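Local structure of lambda integrase (1AE9) at residues Q35-L40 and L104-V109; K11-A16 and A26-V31. The protein recombines phage and host DNA site-specifically to integrate the phage genome and, with excisionase, to excise it again, here represented by its catalytic domain. One frame throughout, in Å; residues are numbered along the deposited sequence.

Contact 1: Q35-L40 and L104-V109; sequences QRVGDL and LSSGTV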
loop_
_atom_site.group_PDB
_atom_site.type_symbol
_atom_site.label_atom_id
_atom_site.label_comp_id
_atom_site.label_asym_id
_atom_site.label_seq_id
_atom_site.Cartn_x
_atom_site.Cartn_y
_atom_site.Cartn_z
ATOM N N GLN A 35 -15.593 13.322 1.187
ATOM C CA GLN A 35 -15.262 12.104 0.448
ATOM C C GLN A 35 -14.166 11.241 1.076
ATOM O O GLN A 35 -13.272 11.749 1.760
ATOM C CB GLN A 35 -14.911 12.448 -1.005
ATOM C CG GLN A 35 -16.049 13.148 -1.769
ATOM C CD GLN A 35 -17.390 12.437 -1.608
ATOM O OE1 GLN A 35 -17.549 11.272 -1.998
ATOM N NE2 GLN A 35 -18.351 13.120 -1.005
ATOM N N ARG A 36 -14.266 9.928 0.876
ATOM C CA ARG A 36 -13.283 8.987 1.405
ATOM C C ARG A 36 -11.925 9.343 0.808
ATOM O O ARG A 36 -11.859 9.832 -0.325
ATOM C CB ARG A 36 -13.650 7.560 1.015
ATOM C CG ARG A 36 -14.965 7.057 1.606
ATOM C CD ARG A 36 -15.161 5.592 1.254
ATOM N NE ARG A 36 -16.422 5.036 1.742
ATOM C CZ ARG A 36 -17.604 5.220 1.160
ATOM N NH1 ARG A 36 -17.715 5.961 0.061
ATOM N NH2 ARG A 36 -18.680 4.627 1.660
ATOM N N VAL A 37 -10.848 9.064 1.544
ATOM C CA VAL A 37 -9.498 9.390 1.094
ATOM C C VAL A 37 -9.145 8.785 -0.273
ATOM O O VAL A 37 -8.504 9.452 -1.104
ATOM C CB VAL A 37 -8.421 9.064 2.181
ATOM C CG1 VAL A 37 -8.350 7.566 2.460
ATOM C CG2 VAL A 37 -7.054 9.630 1.768
ATOM N N GLY A 38 -9.629 7.566 -0.535
ATOM C CA GLY A 38 -9.373 6.922 -1.815
ATOM C C GLY A 38 -9.912 7.781 -2.942
ATOM O O GLY A 38 -9.255 7.973 -3.969
ATOM N N ASP A 39 -11.095 8.350 -2.744
ATOM C CA ASP A 39 -11.687 9.200 -3.767
ATOM C C ASP A 39 -11.023 10.571 -3.859
ATOM O O ASP A 39 -10.924 11.132 -4.949
ATOM C CB ASP A 39 -13.198 9.319 -3.572
ATOM C CG ASP A 39 -13.902 7.984 -3.715
ATOM O OD1 ASP A 39 -13.536 7.215 -4.628
ATOM O OD2 ASP A 39 -14.798 7.686 -2.901
ATOM N N LEU A 40 -10.544 11.105 -2.737
ATOM C CA LEU A 40 -9.861 12.398 -2.766
ATOM C C LEU A 40 -8.626 12.271 -3.657
ATOM O O LEU A 40 -8.336 13.149 -4.475
ATOM C CB LEU A 40 -9.408 12.820 -1.364
ATOM C CG LEU A 40 -10.447 13.223 -0.318
ATOM C CD1 LEU A 40 -9.733 13.461 0.999
ATOM C CD2 LEU A 40 -11.198 14.468 -0.751
ATOM N N LEU A 104 -1.208 11.059 -5.382
ATOM C CA LEU A 104 -0.895 10.514 -4.060
ATOM C C LEU A 104 -1.772 9.289 -3.802
ATOM O O LEU A 104 -2.807 9.115 -4.440
ATOM C CB LEU A 104 -1.151 11.572 -2.979
ATOM C CG LEU A 104 -0.247 12.803 -3.010
ATOM C CD1 LEU A 104 -0.873 13.905 -2.232
ATOM C CD2 LEU A 104 1.108 12.465 -2.451
ATOM N N SER A 105 -1.319 8.399 -2.932
ATOM C CA SER A 105 -2.106 7.216 -2.590
ATOM C C SER A 105 -2.716 7.457 -1.210
ATOM O O SER A 105 -2.204 8.277 -0.434
ATOM C CB SER A 105 -1.223 5.971 -2.533
ATOM O OG SER A 105 -0.316 6.044 -1.442
ATOM N N SER A 106 -3.777 6.721 -0.890
ATOM C CA SER A 106 -4.438 6.839 0.408
ATOM C C SER A 106 -3.468 6.580 1.562
ATOM O O SER A 106 -3.512 7.260 2.594
ATOM C CB SER A 106 -5.585 5.834 0.493
ATOM O OG SER A 106 -6.483 6.009 -0.580
ATOM N N GLY A 107 -2.598 5.591 1.383
ATOM C CA GLY A 107 -1.632 5.249 2.411
ATOM C C GLY A 107 -0.698 6.389 2.752
ATOM O O GLY A 107 -0.414 6.641 3.921
ATOM N N THR A 108 -0.215 7.078 1.728
ATOM C CA THR A 108 0.690 8.195 1.927
ATOM C C THR A 108 -0.004 9.344 2.665
ATOM O O THR A 108 0.552 9.914 3.605
ATOM C CB THR A 108 1.247 8.670 0.576
ATOM O OG1 THR A 108 1.975 7.593 -0.029
ATOM C CG2 THR A 108 2.164 9.861 0.748
ATOM N N VAL A 109 -1.222 9.666 2.253
ATOM C CA VAL A 109 -1.972 10.745 2.886
ATOM C C VAL A 109 -2.214 10.427 4.355
ATOM O O VAL A 109 -1.957 11.258 5.221
ATOM C CB VAL A 109 -3.315 10.990 2.165
ATOM C CG1 VAL A 109 -4.132 12.039 2.900
ATOM C CG2 VAL A 109 -3.060 11.439 0.735
#
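Val-37 reaches from the first turn of helix 37-42 to the first turn of helix 106-120 and divides its two methyls between two residues there. CG1 lies 3.8 Å from CB of Ser-106, while CG2 runs alongside the isopropyl group of Val-109, 4.0 Å from its CG1, the two valines sliding past each other in opposite directions. With chi1 at 65°, CG1 is wedged between the backbone N and the carbonyl carbon, and that rotation leaves CG2 facing Val-109. Next to it, Ser-106 OG rests against the backbone of Gly-38, 3.3 Å from its CA. No hydrogen bond joins the segments, so this is van der Waals packing between two helix starts, with Arg-36 and Ser-105 as the N-cap residues. Arg-36, a predicted active-site residue, takes no part in the packing; its NH1 is hydrogen-bonded to Gln-57. The side chain of Val-37 is about 6 Å from that of His-132, another predicted catalytic residue. Leu-40 and Val-109 both touch Phe-131. In this tyrosine recombinase domain Leu-40 also packs on helix 21-33, and Gln-35, just before helix 37-42, lies against strand 63-67.

Contact 2: K11-A16 and A26-V31; sequences KIYQAA and AMELAV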
loop_
_atom_site.group_PDB
_atom_site.type_symbol
_atom_site.label_atom_id
_atom_site.label_comp_id
_atom_site.label_asym_id
_atom_site.label_seq_id
_atom_site.Cartn_x
_atom_site.Cartn_y
_atom_site.Cartn_z
ATOM N N LYS A 11 -5.562 21.801 15.712
ATOM C CA LYS A 11 -4.274 21.535 16.373
ATOM C C LYS A 11 -3.380 20.739 15.413
ATOM O O LYS A 11 -2.190 21.033 15.261
ATOM C CB LYS A 11 -4.471 20.750 17.676
ATOM C CG LYS A 11 -5.404 21.403 18.683
ATOM C CD LYS A 11 -4.941 22.801 19.072
ATOM C CE LYS A 11 -5.816 23.377 20.181
ATOM N NZ LYS A 11 -5.463 24.781 20.489
ATOM N N ILE A 12 -3.964 19.737 14.763
ATOM C CA ILE A 12 -3.240 18.909 13.803
ATOM C C ILE A 12 -2.843 19.760 12.594
ATOM O O ILE A 12 -1.728 19.635 12.072
ATOM C CB ILE A 12 -4.101 17.708 13.345
ATOM C CG1 ILE A 12 -4.396 16.796 14.544
ATOM C CG2 ILE A 12 -3.398 16.952 12.213
ATOM C CD1 ILE A 12 -5.345 15.631 14.258
ATOM N N TYR A 13 -3.759 20.628 12.161
ATOM C CA TYR A 13 -3.523 21.532 11.036
ATOM C C TYR A 13 -2.296 22.391 11.341
ATOM O O TYR A 13 -1.435 22.576 10.482
ATOM C CB TYR A 13 -4.757 22.419 10.809
ATOM C CG TYR A 13 -4.731 23.241 9.536
ATOM C CD1 TYR A 13 -4.081 24.471 9.490
ATOM C CD2 TYR A 13 -5.360 22.786 8.379
ATOM C CE1 TYR A 13 -4.057 25.226 8.325
ATOM C CE2 TYR A 13 -5.339 23.533 7.209
ATOM C CZ TYR A 13 -4.685 24.749 7.188
ATOM O OH TYR A 13 -4.646 25.488 6.024
ATOM N N GLN A 14 -2.226 22.912 12.569
ATOM C CA GLN A 14 -1.097 23.738 13.010
ATOM C C GLN A 14 0.174 22.899 12.948
ATOM O O GLN A 14 1.206 23.340 12.429
ATOM C CB GLN A 14 -1.323 24.218 14.456
ATOM C CG GLN A 14 -0.225 25.119 15.044
ATOM C CD GLN A 14 1.065 24.374 15.408
ATOM O OE1 GLN A 14 1.034 23.384 16.136
ATOM N NE2 GLN A 14 2.198 24.851 14.901
ATOM N N ALA A 15 0.090 21.692 13.505
ATOM C CA ALA A 15 1.216 20.765 13.558
ATOM C C ALA A 15 1.723 20.379 12.172
ATOM O O ALA A 15 2.880 19.994 12.023
ATOM C CB ALA A 15 0.830 19.524 14.352
ATOM N N ALA A 16 0.861 20.499 11.163
ATOM C CA ALA A 16 1.207 20.180 9.773
ATOM C C ALA A 16 2.098 21.263 9.143
ATOM O O ALA A 16 2.399 21.227 7.943
ATOM C CB ALA A 16 -0.068 19.986 8.945
ATOM N N ALA A 26 -5.176 18.564 1.550
ATOM C CA ALA A 26 -5.927 17.313 1.530
ATOM C C ALA A 26 -6.890 17.291 2.726
ATOM O O ALA A 26 -8.026 16.820 2.603
ATOM C CB ALA A 26 -4.987 16.124 1.579
ATOM N N MET A 27 -6.440 17.818 3.871
ATOM C CA MET A 27 -7.275 17.880 5.083
ATOM C C MET A 27 -8.509 18.745 4.830
ATOM O O MET A 27 -9.640 18.345 5.135
ATOM C CB MET A 27 -6.488 18.437 6.280
ATOM C CG MET A 27 -5.526 17.436 6.919
ATOM S SD MET A 27 -4.452 18.147 8.179
ATOM C CE MET A 27 -5.699 18.546 9.461
ATOM N N GLU A 28 -8.293 19.919 4.243
ATOM C CA GLU A 28 -9.396 20.823 3.944
ATOM C C GLU A 28 -10.376 20.193 2.959
ATOM O O GLU A 28 -11.593 20.234 3.167
ATOM C CB GLU A 28 -8.868 22.131 3.376
ATOM C CG GLU A 28 -8.144 22.984 4.389
ATOM C CD GLU A 28 -7.598 24.269 3.796
ATOM O OE1 GLU A 28 -7.612 24.426 2.558
ATOM O OE2 GLU A 28 -7.135 25.126 4.577
ATOM N N LEU A 29 -9.843 19.577 1.907
ATOM C CA LEU A 29 -10.677 18.948 0.893
ATOM C C LEU A 29 -11.490 17.783 1.477
ATOM O O LEU A 29 -12.642 17.571 1.107
ATOM C CB LEU A 29 -9.811 18.494 -0.287
ATOM C CG LEU A 29 -10.450 18.533 -1.677
ATOM C CD1 LEU A 29 -10.818 19.973 -2.049
ATOM C CD2 LEU A 29 -9.480 17.957 -2.706
ATOM N N ALA A 30 -10.909 17.054 2.420
ATOM C CA ALA A 30 -11.595 15.935 3.051
ATOM C C ALA A 30 -12.804 16.405 3.862
ATOM O O ALA A 30 -13.862 15.767 3.833
ATOM C CB ALA A 30 -10.635 15.177 3.954
ATOM N N VAL A 31 -12.642 17.508 4.590
ATOM C CA VAL A 31 -13.725 18.043 5.416
ATOM C C VAL A 31 -14.810 18.754 4.605
ATOM O O VAL A 31 -15.991 18.558 4.855
ATOM C CB VAL A 31 -13.189 18.984 6.549
ATOM C CG1 VAL A 31 -14.352 19.592 7.349
ATOM C CG2 VAL A 31 -12.274 18.198 7.497
#
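Met-27 pushes its terminal methyl against helix 6-15, where CE lies 3.9 Å from CG2 of Ile-12 and 4.2 Å from CB of Tyr-13. Its chain bends at the last torsion (chi3 67°), bringing CE to the edge of the Tyr-13 ring, near the ring plane; against Ile-12 the side chain crosses at about a right angle. Next along helix 21-33, Glu-28 has an extended side chain. Its OE2 accepts a hydrogen bond from Tyr-13 OH, with 2.9 Å between Glu-28 OE2 and Tyr-13 OH. Ring and carboxylate are nearly parallel but offset in height, and the hydroxyl meets this oxygen from above the carboxylate plane, 43° out of it. Here the first two helices of the catalytic domain form a helical hairpin: over 11-15 and 26-31 the axes approach to 11.8 Å at 154°, nearly antiparallel, a separation spanned by these long side chains. Nearer the turn, the carbonyl O of Tyr-13 accepts a bond from Arg-24. The other carboxylate oxygen of Glu-28, OE1, makes a salt bridge with Lys-85 and a hydrogen bond with Thr-82, so the buried acid is gripped at both oxygens. Ile-12 also packs on Phe-113 of helix 106-120, while Tyr-13 OH has a weak bond to Asp-73 of a second subunit.

How the contacts relate
Contact 2 closes before contact 1 opens along the chain, and their centres lie 14 Å apart in the same catalytic domain. Helix 21-33, which carries segment 26-31 of contact 2, is followed, after a short loop, by helix 37-42 of contact 1. The two contacts meet where Leu-40 CD1 packs 3.5 Å from Ala-30 CB. Helix 106-120 ties them together a second time, because its start belongs to contact 1 and its later turns receive Ile-12 of contact 2. Contact 2 is thus a local hairpin at the start of the domain, and contact 1 a longer-range closure that brings residues 104-109 up beside the segment carrying the predicted catalytic Arg-36.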